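Local coordinates for peroxisomal fatty acid beta-oxidation multifunctional protein MFP2 (Arabidopsis thaliana, PDB 2WTB) that carries out successive steps of peroxisomal fatty acid beta-oxidation, hydrating long-chain enoyl-CoA and oxidising 3-hydroxyacyl-CoA with NAD+ as the seed germinates, at residues A54-G59 with R199-I204; E177-S180 with A186-P189; E397-I400 with S404-Q407; D431-G436 with T465-A470. One frame throughout, in Å; residues are numbered along the deposited sequence.

Overall arrangement
From the N terminus, strand 54-59 comes first, and contact 1 closes a long loop when helix 193-205 folds back over it. Contact 2 is nested inside that loop, a short return from helix 175-181 to edge strand 186-187 of the same sheet; Trp200 CZ3 lies 4.0 Å from Ala186 CB and joins the two. About 64 Å from contact 1, centre to centre, contact 3 closes the turn between strand 394-397 and helix 403-416. Contact 4 follows in series, bringing 465-470 back to 431-436 after two strands. Contacts 3 and 4 meet within the NAD-binding domain, where Gln407 NE2 probably hydrogen-bonds Lys434 O at 2.9 Å.

Contact 1 of 4, residues A54-G59 with R199-I204; sequences AIVITG and RWALDI
Strand 54-59 and the helical turn 199-204 run roughly antiparallel, at 149° with their axes 8.2 Å apart, and the backbones come nearest where Ala54 CA lies 6.1 Å from Ala201 CA. The two alanines make this closeness possible. Their methyls point at each other, Ala54 CB to Ala201 CB at 3.8 Å, so that a single methyl from each side fills the interval between strand and helix. Ala54 CB also lies 4.2 Å from Ala201 O, resting against the helix backbone itself. Two residues along the strand, Val56 brings up a second branch. Its CG1 is anti to the backbone N (chi1 170°), which leaves Val56 CG2 to meet Ala201 CB at 4.2 Å. Ala201 CB thus meets two residues from the same face of the strand, while Ile55 between them turns to the other face and packs on Tyr43 and Ala46 of helix 33-46. Leu202 reaches round the side of the contact toward Val18 of the neighbouring strand, and Ala201 also touches Val106 on strand 105-109, so the helix spans several strands. On its outer side, Arg199 NH1 pairs with Asp203 OD2 at 3.1 Å one turn on; the oxygen lies well out of the guanidinium plane, leaving a purely electrostatic attraction. Asp203 has a second positive partner in Arg208. In this hydratase/isomerase region, helices lie against both faces of strand 54-59, as in the beta-beta-alpha spiral core of the crotonase fold.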
ATOM      1  N   ALA A  54      -2.112  35.071  24.957  1.00 54.55           N
ATOM      2  CA  ALA A  54      -2.586  34.138  23.945  1.00 44.67           C
ATOM      3  C   ALA A  54      -1.669  32.921  23.883  1.00 54.60           C
ATOM      4  O   ALA A  54      -0.699  32.827  24.634  1.00 63.95           O
ATOM      5  CB  ALA A  54      -2.664  34.821  22.589  1.00 35.49           C
ATOM      6  N   ILE A  55      -1.980  31.992  22.987  1.00 48.99           N
ATOM      7  CA  ILE A  55      -1.202  30.768  22.858  1.00 44.69           C
ATOM      8  C   ILE A  55      -0.862  30.491  21.400  1.00 49.39           C
ATOM      9  O   ILE A  55      -1.651  30.775  20.501  1.00 55.09           O
ATOM     10  CB  ILE A  55      -1.955  29.547  23.436  1.00 47.73           C
ATOM     11  CG1 ILE A  55      -2.082  29.654  24.957  1.00 55.17           C
ATOM     12  CG2 ILE A  55      -1.260  28.252  23.057  1.00 38.36           C
ATOM     13  CD1 ILE A  55      -3.299  30.423  25.421  1.00 61.98           C
ATOM     14  N   VAL A  56       0.326  29.945  21.171  1.00 47.03           N
ATOM     15  CA  VAL A  56       0.714  29.491  19.848  1.00 40.28           C
ATOM     16  C   VAL A  56       1.173  28.044  19.955  1.00 39.26           C
ATOM     17  O   VAL A  56       1.820  27.666  20.929  1.00 45.99           O
ATOM     18  CB  VAL A  56       1.834  30.367  19.255  1.00 38.66           C
ATOM     19  CG1 VAL A  56       2.400  29.737  17.991  1.00 32.41           C
ATOM     20  CG2 VAL A  56       1.309  31.768  18.971  1.00 40.38           C
ATOM     21  N   ILE A  57       0.815  27.229  18.970  1.00 34.73           N
ATOM     22  CA  ILE A  57       1.205  25.827  18.974  1.00 37.38           C
ATOM     23  C   ILE A  57       2.028  25.492  17.738  1.00 50.12           C
ATOM     24  O   ILE A  57       1.677  25.869  16.619  1.00 42.52           O
ATOM     25  CB  ILE A  57      -0.014  24.888  19.020  1.00 37.90           C
ATOM     26  CG1 ILE A  57      -0.943  25.252  20.182  1.00 39.19           C
ATOM     27  CG2 ILE A  57       0.445  23.434  19.118  1.00 35.34           C
ATOM     28  CD1 ILE A  57      -2.159  24.332  20.311  1.00 29.55           C
ATOM     29  N   THR A  58       3.131  24.782  17.946  1.00 52.73           N
ATOM     30  CA  THR A  58       3.981  24.362  16.844  1.00 46.22           C
ATOM     31  C   THR A  58       4.677  23.053  17.193  1.00 40.71           C
ATOM     32  O   THR A  58       4.673  22.631  18.349  1.00 41.58           O
ATOM     33  CB  THR A  58       5.026  25.438  16.498  1.00 51.26           C
ATOM     34  OG1 THR A  58       5.819  25.001  15.389  1.00 59.78           O
ATOM     35  CG2 THR A  58       5.925  25.709  17.692  1.00 43.00           C
ATOM     36  N   GLY A  59       5.262  22.410  16.189  1.00 44.42           N
ATOM     37  CA  GLY A  59       5.945  21.147  16.397  1.00 59.28           C
ATOM     38  C   GLY A  59       7.455  21.293  16.387  1.00 67.65           C
ATOM     39  O   GLY A  59       7.985  22.324  15.974  1.00 68.99           O
ATOM     40  N   ARG A 199       2.436  37.130  16.285  1.00 37.02           N
ATOM     41  CA  ARG A 199       1.932  38.421  15.837  1.00 38.99           C
ATOM     42  C   ARG A 199       0.440  38.314  15.525  1.00 54.16           C
ATOM     43  O   ARG A 199      -0.343  39.214  15.841  1.00 46.98           O
ATOM     44  CB  ARG A 199       2.686  38.891  14.593  1.00 39.32           C
ATOM     45  CG  ARG A 199       2.215  40.236  14.060  1.00 55.28           C
ATOM     46  CD  ARG A 199       2.779  40.527  12.672  1.00 69.13           C
ATOM     47  NE  ARG A 199       2.203  39.651  11.656  1.00 91.66           N
ATOM     48  CZ  ARG A 199       1.042  39.876  11.047  1.00110.60           C
ATOM     49  NH1 ARG A 199       0.328  40.951  11.352  1.00116.76           N
ATOM     50  NH2 ARG A 199       0.592  39.024  10.133  1.00115.18           N
ATOM     51  N   TRP A 200       0.055  37.205  14.904  1.00 53.51           N
ATOM     52  CA  TRP A 200      -1.341  36.956  14.571  1.00 46.65           C
ATOM     53  C   TRP A 200      -2.166  36.816  15.848  1.00 47.54           C
ATOM     54  O   TRP A 200      -3.264  37.363  15.952  1.00 46.73           O
ATOM     55  CB  TRP A 200      -1.463  35.691  13.715  1.00 38.32           C
ATOM     56  CG  TRP A 200      -2.762  35.576  12.974  1.00 58.13           C
ATOM     57  CD1 TRP A 200      -3.977  35.238  13.497  1.00 66.59           C
ATOM     58  CD2 TRP A 200      -2.974  35.785  11.571  1.00 48.65           C
ATOM     59  NE1 TRP A 200      -4.932  35.232  12.509  1.00 67.27           N
ATOM     60  CE2 TRP A 200      -4.342  35.564  11.318  1.00 56.89           C
ATOM     61  CE3 TRP A 200      -2.141  36.144  10.508  1.00 50.91           C
ATOM     62  CZ2 TRP A 200      -4.896  35.690  10.045  1.00 54.42           C
ATOM     63  CZ3 TRP A 200      -2.693  36.268   9.242  1.00 41.95           C
ATOM     64  CH2 TRP A 200      -4.056  36.040   9.022  1.00 46.52           C
ATOM     65  N   ALA A 201      -1.620  36.093  16.821  1.00 41.39           N
ATOM     66  CA  ALA A 201      -2.309  35.845  18.083  1.00 39.16           C
ATOM     67  C   ALA A 201      -2.641  37.132  18.836  1.00 49.34           C
ATOM     68  O   ALA A 201      -3.730  37.268  19.392  1.00 49.14           O
ATOM     69  CB  ALA A 201      -1.491  34.914  18.957  1.00 30.13           C
ATOM     70  N   LEU A 202      -1.702  38.073  18.855  1.00 52.32           N
ATOM     71  CA  LEU A 202      -1.928  39.344  19.539  1.00 50.88           C
ATOM     72  C   LEU A 202      -2.806  40.275  18.710  1.00 53.49           C
ATOM     73  O   LEU A 202      -3.411  41.204  19.243  1.00 60.70           O
ATOM     74  CB  LEU A 202      -0.606  40.026  19.904  1.00 54.26           C
ATOM     75  CG  LEU A 202       0.197  39.375  21.033  1.00 50.08           C
ATOM     76  CD1 LEU A 202       1.226  40.348  21.588  1.00 54.49           C
ATOM     77  CD2 LEU A 202      -0.727  38.903  22.140  1.00 51.71           C
ATOM     78  N   ASP A 203      -2.869  40.026  17.406  1.00 54.74           N
ATOM     79  CA  ASP A 203      -3.800  40.742  16.543  1.00 53.18           C
ATOM     80  C   ASP A 203      -5.237  40.431  16.957  1.00 48.61           C
ATOM     81  O   ASP A 203      -6.084  41.322  17.022  1.00 47.02           O
ATOM     82  CB  ASP A 203      -3.582  40.361  15.076  1.00 64.36           C
ATOM     83  CG  ASP A 203      -2.499  41.190  14.410  1.00 67.04           C
ATOM     84  OD1 ASP A 203      -2.173  42.278  14.930  1.00 54.46           O
ATOM     85  OD2 ASP A 203      -1.980  40.758  13.357  1.00 74.19           O
ATOM     86  N   ILE A 204      -5.500  39.160  17.239  1.00 43.22           N
ATOM     87  CA  ILE A 204      -6.824  38.724  17.663  1.00 42.38           C
ATOM     88  C   ILE A 204      -7.182  39.322  19.018  1.00 48.46           C
ATOM     89  O   ILE A 204      -8.288  39.822  19.213  1.00 56.64           O
ATOM     90  CB  ILE A 204      -6.910  37.190  17.741  1.00 41.26           C
ATOM     91  CG1 ILE A 204      -6.698  36.570  16.358  1.00 42.21           C
ATOM     92  CG2 ILE A 204      -8.245  36.759  18.326  1.00 41.28           C
ATOM     93  CD1 ILE A 204      -6.641  35.053  16.372  1.00 35.12           C
TER

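Contact 2 of 4, residues E177-S180 with A186-P189; sequences EGHS and AVVP
His179 holds CG anti to its backbone N (chi1 178°), and Val187 holds CG1 in the same relation (chi1 176°), which carries the imidazole off the helix toward the strand and presents the valine's CG2 to it. Val187 CG2 rests on the root of the histidine, 3.9 Å from His179 CB, and a little farther from CG, the two side chains crossing obliquely. Farther out, the ring lies along the backbone at the start of the strand: His179 ND1 is 3.7 Å from Ala186 N, and His179 CE1 is 3.9 Å from Ala186 CA. These are van der Waals contacts, since the polar partner of ND1 is Ile184 O in the intervening turn, a hydrogen bond that fixes the rotation of the imidazole. The Ala186 methyl itself points away from the histidine and packs on Trp200 and Ile128. Around this surface contact, Ala186 hydrogen-bonds through its backbone to Arg127 and Ser129, making 186-187 the edge strand beside 126-129, while Val188 packs against Leu193 and Thr196 of the following helix 193-205.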
ATOM      1  N   GLU A 177      -2.767  25.315  -1.641  1.00 76.97           N
ATOM      2  CA  GLU A 177      -4.162  25.021  -1.945  1.00 76.13           C
ATOM      3  C   GLU A 177      -5.015  25.164  -0.691  1.00 73.92           C
ATOM      4  O   GLU A 177      -6.154  25.626  -0.753  1.00 83.30           O
ATOM      5  CB  GLU A 177      -4.312  23.617  -2.534  1.00 75.38           C
ATOM      6  CG  GLU A 177      -5.743  23.255  -2.900  1.00 73.74           C
ATOM      7  CD  GLU A 177      -5.854  21.907  -3.585  1.00 76.35           C
ATOM      8  OE1 GLU A 177      -4.806  21.319  -3.928  1.00 81.45           O
ATOM      9  OE2 GLU A 177      -6.993  21.435  -3.783  1.00 75.00           O
ATOM     10  N   GLY A 178      -4.454  24.769   0.448  1.00 65.50           N
ATOM     11  CA  GLY A 178      -5.146  24.892   1.719  1.00 62.09           C
ATOM     12  C   GLY A 178      -5.453  26.339   2.053  1.00 59.92           C
ATOM     13  O   GLY A 178      -6.491  26.646   2.638  1.00 60.43           O
ATOM     14  N   HIS A 179      -4.544  27.231   1.674  1.00 53.51           N
ATOM     15  CA  HIS A 179      -4.714  28.657   1.916  1.00 51.62           C
ATOM     16  C   HIS A 179      -5.906  29.212   1.142  1.00 63.58           C
ATOM     17  O   HIS A 179      -6.708  29.975   1.682  1.00 76.08           O
ATOM     18  CB  HIS A 179      -3.437  29.409   1.537  1.00 56.12           C
ATOM     19  CG  HIS A 179      -3.531  30.893   1.707  1.00 67.17           C
ATOM     20  ND1 HIS A 179      -3.790  31.488   2.921  1.00 75.37           N
ATOM     21  CD2 HIS A 179      -3.380  31.903   0.817  1.00 67.20           C
ATOM     22  CE1 HIS A 179      -3.807  32.803   2.771  1.00 68.90           C
ATOM     23  NE2 HIS A 179      -3.560  33.079   1.505  1.00 62.54           N
ATOM     24  N   SER A 180      -6.021  28.822  -0.124  1.00 54.26           N
ATOM     25  CA  SER A 180      -7.100  29.310  -0.976  1.00 68.75           C
ATOM     26  C   SER A 180      -8.452  28.709  -0.594  1.00 65.28           C
ATOM     27  O   SER A 180      -9.495  29.232  -0.977  1.00 59.43           O
ATOM     28  CB  SER A 180      -6.792  29.033  -2.450  1.00 81.80           C
ATOM     29  OG  SER A 180      -6.546  27.657  -2.676  1.00 89.30           O
ATOM     30  N   ALA A 186      -2.547  31.865   6.370  1.00 58.54           N
ATOM     31  CA  ALA A 186      -1.391  32.553   5.802  1.00 54.98           C
ATOM     32  C   ALA A 186      -0.234  31.598   5.530  1.00 58.85           C
ATOM     33  O   ALA A 186       0.010  30.667   6.298  1.00 64.82           O
ATOM     34  CB  ALA A 186      -0.940  33.683   6.720  1.00 42.11           C
ATOM     35  N   VAL A 187       0.473  31.836   4.429  1.00 40.22           N
ATOM     36  CA  VAL A 187       1.645  31.041   4.081  1.00 54.06           C
ATOM     37  C   VAL A 187       2.907  31.895   4.137  1.00 51.26           C
ATOM     38  O   VAL A 187       3.062  32.844   3.370  1.00 54.04           O
ATOM     39  CB  VAL A 187       1.522  30.422   2.675  1.00 43.70           C
ATOM     40  CG1 VAL A 187       2.800  29.675   2.316  1.00 45.32           C
ATOM     41  CG2 VAL A 187       0.323  29.494   2.605  1.00 47.33           C
ATOM     42  N   VAL A 188       3.805  31.558   5.054  1.00 60.71           N
ATOM     43  CA  VAL A 188       5.057  32.290   5.205  1.00 51.51           C
ATOM     44  C   VAL A 188       6.225  31.314   5.217  1.00 59.24           C
ATOM     45  O   VAL A 188       6.027  30.113   5.406  1.00 49.31           O
ATOM     46  CB  VAL A 188       5.070  33.113   6.507  1.00 54.66           C
ATOM     47  CG1 VAL A 188       3.972  34.161   6.482  1.00 58.78           C
ATOM     48  CG2 VAL A 188       4.917  32.199   7.718  1.00 53.47           C
ATOM     49  N   PRO A 189       7.448  31.829   5.003  1.00 68.03           N
ATOM     50  CA  PRO A 189       8.665  31.012   5.059  1.00 60.27           C
ATOM     51  C   PRO A 189       8.824  30.351   6.424  1.00 60.28           C
ATOM     52  O   PRO A 189       8.435  30.938   7.434  1.00 63.73           O
ATOM     53  CB  PRO A 189       9.782  32.037   4.845  1.00 64.42           C
ATOM     54  CG  PRO A 189       9.136  33.150   4.104  1.00 67.07           C
ATOM     55  CD  PRO A 189       7.739  33.224   4.632  1.00 71.30           C
TER

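Contact 3 of 4, residues E397-I400 with S404-Q407; sequences EAVI and SLKQ
Glu397 OE2 is gripped by two donors from opposite faces of its carboxylate plane. Lys406 NZ comes to Glu397 OE2 from the syn side at 2.9 Å, a hydrogen-bonded salt bridge, and the backbone Val399 N reaches the same oxygen on the anti side at 2.8 Å. The glutamate can curl back to its own loop because its chain bends at chi2 (-87°), while its other oxygen, OE1, is held by Ser425 OG. The Lys406 chain crosses that of Glu397 at about a right angle, laying CE 3.1 Å from Glu397 OE2 before a bend at chi4 (65°) delivers the ammonium to the loop carbonyls. There Lys406 NZ donates to Ile400 O at 2.8 Å, approaching from above the carbonyl plane, and lies 2.7 Å from Val399 O. This is the beta-to-alpha turn of a Rossmann-type domain, running from strand 394-397 into helix 403-416, and Val399 touches the glycine-rich GxGxxG loop that probably serves NAD+ binding. A methionine in place of Lys406 would probably leave the buried Glu397 carboxylate without its countercharge and Ile400 O without this donor, setting the loop freer to move. On the other flank, the Leu405 CD2 methyl leans on two loop side chains that lie side by side, Val399 CG1 at 3.4 Å and Ile400 CG1 at 3.9 Å, the leucine crossing both nearly at right angles.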
ATOM      1  N   GLU A 397      19.186  -8.250 -15.487  1.00 67.72           N
ATOM      2  CA  GLU A 397      18.940  -8.917 -16.759  1.00 74.89           C
ATOM      3  C   GLU A 397      17.460  -9.249 -16.928  1.00 76.65           C
ATOM      4  O   GLU A 397      16.860  -9.901 -16.073  1.00 74.32           O
ATOM      5  CB  GLU A 397      19.798 -10.179 -16.872  1.00 74.40           C
ATOM      6  CG  GLU A 397      19.346 -11.151 -17.945  1.00 73.10           C
ATOM      7  CD  GLU A 397      18.297 -12.118 -17.441  1.00 78.26           C
ATOM      8  OE1 GLU A 397      18.485 -12.669 -16.336  1.00 77.06           O
ATOM      9  OE2 GLU A 397      17.288 -12.329 -18.150  1.00 78.90           O
ATOM     10  N   ALA A 398      16.875  -8.790 -18.031  1.00 83.32           N
ATOM     11  CA  ALA A 398      15.463  -9.032 -18.316  1.00 82.37           C
ATOM     12  C   ALA A 398      15.272  -9.597 -19.720  1.00 85.91           C
ATOM     13  O   ALA A 398      14.492  -9.070 -20.516  1.00 87.44           O
ATOM     14  CB  ALA A 398      14.656  -7.755 -18.141  1.00 73.64           C
ATOM     15  N   VAL A 399      15.993 -10.673 -20.015  1.00 81.05           N
ATOM     16  CA  VAL A 399      15.929 -11.319 -21.320  1.00 79.33           C
ATOM     17  C   VAL A 399      14.934 -12.479 -21.287  1.00 70.88           C
ATOM     18  O   VAL A 399      14.532 -12.923 -20.211  1.00 69.19           O
ATOM     19  CB  VAL A 399      17.329 -11.815 -21.750  1.00 72.49           C
ATOM     20  CG1 VAL A 399      17.253 -12.622 -23.030  1.00 92.23           C
ATOM     21  CG2 VAL A 399      18.264 -10.635 -21.930  1.00 62.85           C
ATOM     22  N   ILE A 400      14.524 -12.951 -22.463  1.00 63.93           N
ATOM     23  CA  ILE A 400      13.625 -14.099 -22.566  1.00 69.00           C
ATOM     24  C   ILE A 400      14.023 -15.216 -21.603  1.00 75.31           C
ATOM     25  O   ILE A 400      15.191 -15.346 -21.236  1.00 71.03           O
ATOM     26  CB  ILE A 400      13.597 -14.673 -23.995  1.00 77.38           C
ATOM     27  CG1 ILE A 400      14.993 -15.147 -24.406  1.00 75.30           C
ATOM     28  CG2 ILE A 400      13.052 -13.646 -24.981  1.00 62.62           C
ATOM     29  CD1 ILE A 400      15.035 -15.816 -25.762  1.00 84.63           C
ATOM     30  N   SER A 404      20.104 -21.314 -21.468  1.00 85.10           N
ATOM     31  CA  SER A 404      21.329 -21.252 -22.255  1.00 79.73           C
ATOM     32  C   SER A 404      21.794 -19.812 -22.453  1.00 75.54           C
ATOM     33  O   SER A 404      22.978 -19.504 -22.308  1.00 67.05           O
ATOM     34  CB  SER A 404      21.117 -21.926 -23.613  1.00 87.56           C
ATOM     35  OG  SER A 404      22.226 -21.715 -24.468  1.00 97.04           O
ATOM     36  N   LEU A 405      20.849 -18.934 -22.777  1.00 76.94           N
ATOM     37  CA  LEU A 405      21.147 -17.532 -23.051  1.00 76.41           C
ATOM     38  C   LEU A 405      21.473 -16.738 -21.785  1.00 74.37           C
ATOM     39  O   LEU A 405      22.390 -15.916 -21.781  1.00 79.42           O
ATOM     40  CB  LEU A 405      19.983 -16.885 -23.807  1.00 81.75           C
ATOM     41  CG  LEU A 405      19.943 -15.361 -23.946  1.00 80.68           C
ATOM     42  CD1 LEU A 405      21.275 -14.803 -24.416  1.00 78.63           C
ATOM     43  CD2 LEU A 405      18.829 -14.962 -24.898  1.00 85.04           C
ATOM     44  N   LYS A 406      20.723 -16.983 -20.714  1.00 69.19           N
ATOM     45  CA  LYS A 406      20.958 -16.292 -19.446  1.00 74.65           C
ATOM     46  C   LYS A 406      22.321 -16.647 -18.855  1.00 68.34           C
ATOM     47  O   LYS A 406      23.057 -15.770 -18.400  1.00 63.92           O
ATOM     48  CB  LYS A 406      19.849 -16.608 -18.439  1.00 72.10           C
ATOM     49  CG  LYS A 406      18.607 -15.735 -18.566  1.00 62.92           C
ATOM     50  CD  LYS A 406      17.474 -16.280 -17.707  1.00 63.91           C
ATOM     51  CE  LYS A 406      16.453 -15.208 -17.361  1.00 64.58           C
ATOM     52  NZ  LYS A 406      15.727 -14.707 -18.554  1.00 66.96           N
ATOM     53  N   GLN A 407      22.652 -17.934 -18.862  1.00 72.19           N
ATOM     54  CA  GLN A 407      23.943 -18.393 -18.364  1.00 70.26           C
ATOM     55  C   GLN A 407      25.079 -17.641 -19.041  1.00 78.83           C
ATOM     56  O   GLN A 407      26.096 -17.335 -18.416  1.00 86.62           O
ATOM     57  CB  GLN A 407      24.107 -19.897 -18.595  1.00 62.56           C
ATOM     58  CG  GLN A 407      23.404 -20.770 -17.572  1.00 56.16           C
ATOM     59  CD  GLN A 407      23.465 -22.245 -17.923  1.00 65.92           C
ATOM     60  OE1 GLN A 407      23.554 -22.615 -19.095  1.00 66.45           O
ATOM     61  NE2 GLN A 407      23.411 -23.097 -16.906  1.00 63.73           N
TER

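Contact 4 of 4, residues D431-G436 with T465-A470; sequences DLNKIG and TNHTSA
Thr465 begins the contact by pushing its CG2 methyl at the end of Asn433, the two side chains coming from opposite directions. The 3.0 Å from Thr465 CG2 to Asn433 ND2, with OD1 equally near, is too short for such atoms, so the exact placing of the amide is doubtful although the packing itself is clear. The threonine's other branch, OG1, lies 4.1 Å from Leu432 CB, over the first turn of the short helix. Next, Asn466 sets its CB against one face of the following imidazole, offset toward the rim. His467 offers its rim: CD2 is 3.6 Å from Asn433 ND2, with the amide and ring planes nearly perpendicular. The segment leaves strand 459-464, which runs antiparallel to its neighbour 445-450 in the sheet of the NAD-binding domain, while helix 432-435 opens on an N-cap, Asp431 OD1 accepting from Asn433 N at 2.8 Å. An alanine in place of this asparagine would probably leave the Thr465 methyl and the edge of His467 without their shared neighbour, opening a gap between helix and turn. Further on, Thr468 OG1 accepts from Thr465 N at 2.9 Å, nearly straight at 158°, and is also bonded to Ile445 O, which ties the turn to a sheet strand. Ser469 then caps the helix that Ala470 begins, its OG making a weak bond to Val472 N.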
ATOM      1  N   ASP A 431      15.710 -21.139 -12.339  1.00 68.60           N
ATOM      2  CA  ASP A 431      16.466 -21.235 -11.096  1.00 63.82           C
ATOM      3  C   ASP A 431      17.697 -20.327 -11.117  1.00 64.81           C
ATOM      4  O   ASP A 431      18.587 -20.489 -11.953  1.00 63.78           O
ATOM      5  CB  ASP A 431      16.878 -22.692 -10.860  1.00 69.76           C
ATOM      6  CG  ASP A 431      17.838 -22.856  -9.695  1.00 74.21           C
ATOM      7  OD1 ASP A 431      17.988 -21.911  -8.893  1.00 76.40           O
ATOM      8  OD2 ASP A 431      18.442 -23.942  -9.581  1.00 72.78           O
ATOM      9  N   LEU A 432      17.741 -19.377 -10.188  1.00 58.32           N
ATOM     10  CA  LEU A 432      18.847 -18.428 -10.099  1.00 54.06           C
ATOM     11  C   LEU A 432      20.217 -19.110 -10.016  1.00 61.28           C
ATOM     12  O   LEU A 432      21.213 -18.583 -10.516  1.00 62.60           O
ATOM     13  CB  LEU A 432      18.654 -17.485  -8.908  1.00 51.38           C
ATOM     14  CG  LEU A 432      17.737 -16.274  -9.098  1.00 50.20           C
ATOM     15  CD1 LEU A 432      16.354 -16.702  -9.536  1.00 68.75           C
ATOM     16  CD2 LEU A 432      17.653 -15.479  -7.816  1.00 55.41           C
ATOM     17  N   ASN A 433      20.266 -20.279  -9.387  1.00 58.13           N
ATOM     18  CA  ASN A 433      21.527 -21.004  -9.236  1.00 60.35           C
ATOM     19  C   ASN A 433      22.099 -21.532 -10.547  1.00 64.72           C
ATOM     20  O   ASN A 433      23.311 -21.712 -10.675  1.00 74.82           O
ATOM     21  CB  ASN A 433      21.383 -22.141  -8.222  1.00 50.64           C
ATOM     22  CG  ASN A 433      21.409 -21.645  -6.793  1.00 57.42           C
ATOM     23  OD1 ASN A 433      20.609 -22.067  -5.959  1.00 61.03           O
ATOM     24  ND2 ASN A 433      22.329 -20.731  -6.506  1.00 49.95           N
ATOM     25  N   LYS A 434      21.227 -21.778 -11.520  1.00 61.58           N
ATOM     26  CA  LYS A 434      21.666 -22.285 -12.814  1.00 61.38           C
ATOM     27  C   LYS A 434      22.124 -21.158 -13.735  1.00 59.77           C
ATOM     28  O   LYS A 434      22.933 -21.371 -14.638  1.00 66.89           O
ATOM     29  CB  LYS A 434      20.560 -23.111 -13.477  1.00 60.28           C
ATOM     30  CG  LYS A 434      20.337 -24.462 -12.822  1.00 63.20           C
ATOM     31  CD  LYS A 434      19.203 -25.221 -13.483  1.00 76.07           C
ATOM     32  CE  LYS A 434      18.907 -26.516 -12.746  1.00 85.87           C
ATOM     33  NZ  LYS A 434      17.741 -27.233 -13.335  1.00 95.84           N
ATOM     34  N   ILE A 435      21.608 -19.959 -13.498  1.00 56.56           N
ATOM     35  CA  ILE A 435      21.988 -18.797 -14.291  1.00 70.48           C
ATOM     36  C   ILE A 435      23.455 -18.435 -14.067  1.00 80.35           C
ATOM     37  O   ILE A 435      24.177 -18.114 -15.013  1.00 89.30           O
ATOM     38  CB  ILE A 435      21.100 -17.580 -13.968  1.00 72.74           C
ATOM     39  CG1 ILE A 435      19.649 -17.864 -14.364  1.00 78.81           C
ATOM     40  CG2 ILE A 435      21.614 -16.342 -14.680  1.00 66.78           C
ATOM     41  CD1 ILE A 435      18.708 -16.703 -14.111  1.00 82.89           C
ATOM     42  N   GLY A 436      23.894 -18.498 -12.814  1.00 76.74           N
ATOM     43  CA  GLY A 436      25.269 -18.177 -12.474  1.00 80.08           C
ATOM     44  C   GLY A 436      26.195 -19.379 -12.504  1.00 76.60           C
ATOM     45  O   GLY A 436      27.239 -19.385 -11.852  1.00 76.70           O
ATOM     46  N   THR A 465      19.391 -16.444  -2.699  1.00 52.80           N
ATOM     47  CA  THR A 465      19.762 -17.848  -2.777  1.00 48.24           C
ATOM     48  C   THR A 465      20.463 -18.228  -1.486  1.00 48.81           C
ATOM     49  O   THR A 465      20.501 -17.438  -0.544  1.00 52.92           O
ATOM     50  CB  THR A 465      20.701 -18.131  -3.957  1.00 58.70           C
ATOM     51  OG1 THR A 465      20.260 -17.405  -5.109  1.00 70.49           O
ATOM     52  CG2 THR A 465      20.705 -19.611  -4.279  1.00 74.34           C
ATOM     53  N   ASN A 466      21.009 -19.440  -1.442  1.00 53.59           N
ATOM     54  CA  ASN A 466      21.835 -19.867  -0.323  1.00 52.05           C
ATOM     55  C   ASN A 466      23.161 -19.122  -0.344  1.00 54.14           C
ATOM     56  O   ASN A 466      23.877 -19.076   0.654  1.00 57.39           O
ATOM     57  CB  ASN A 466      22.102 -21.370  -0.397  1.00 59.75           C
ATOM     58  CG  ASN A 466      20.837 -22.180  -0.568  1.00 69.04           C
ATOM     59  OD1 ASN A 466      20.769 -23.075  -1.414  1.00 77.25           O
ATOM     60  ND2 ASN A 466      19.822 -21.871   0.233  1.00 61.47           N
ATOM     61  N   HIS A 467      23.479 -18.537  -1.495  1.00 53.10           N
ATOM     62  CA  HIS A 467      24.773 -17.898  -1.699  1.00 55.51           C
ATOM     63  C   HIS A 467      24.697 -16.372  -1.683  1.00 56.73           C
ATOM     64  O   HIS A 467      25.676 -15.701  -1.359  1.00 60.98           O
ATOM     65  CB  HIS A 467      25.397 -18.386  -3.008  1.00 43.66           C
ATOM     66  CG  HIS A 467      25.444 -19.877  -3.128  1.00 48.86           C
ATOM     67  ND1 HIS A 467      26.445 -20.639  -2.564  1.00 53.21           N
ATOM     68  CD2 HIS A 467      24.609 -20.749  -3.741  1.00 50.52           C
ATOM     69  CE1 HIS A 467      26.226 -21.914  -2.826  1.00 57.36           C
ATOM     70  NE2 HIS A 467      25.120 -22.009  -3.541  1.00 53.21           N
ATOM     71  N   THR A 468      23.539 -15.825  -2.037  1.00 57.12           N
ATOM     72  CA  THR A 468      23.368 -14.378  -2.040  1.00 54.43           C
ATOM     73  C   THR A 468      23.876 -13.794  -0.730  1.00 48.11           C
ATOM     74  O   THR A 468      23.435 -14.190   0.348  1.00 46.90           O
ATOM     75  CB  THR A 468      21.896 -13.975  -2.229  1.00 57.16           C
ATOM     76  OG1 THR A 468      21.404 -14.512  -3.463  1.00 58.29           O
ATOM     77  CG2 THR A 468      21.763 -12.461  -2.250  1.00 49.92           C
ATOM     78  N   SER A 469      24.810 -12.856  -0.830  1.00 44.16           N
ATOM     79  CA  SER A 469      25.382 -12.229   0.353  1.00 52.00           C
ATOM     80  C   SER A 469      24.412 -11.230   0.978  1.00 50.96           C
ATOM     81  O   SER A 469      23.698 -10.517   0.273  1.00 47.47           O
ATOM     82  CB  SER A 469      26.698 -11.534   0.011  1.00 55.87           C
ATOM     83  OG  SER A 469      26.464 -10.362  -0.747  1.00 61.36           O
ATOM     84  N   ALA A 470      24.396 -11.183   2.306  1.00 43.52           N
ATOM     85  CA  ALA A 470      23.516 -10.275   3.026  1.00 40.90           C
ATOM     86  C   ALA A 470      23.662  -8.840   2.537  1.00 48.03           C
ATOM     87  O   ALA A 470      22.673  -8.118   2.406  1.00 46.51           O
ATOM     88  CB  ALA A 470      23.783 -10.354   4.519  1.00 33.61           C
TER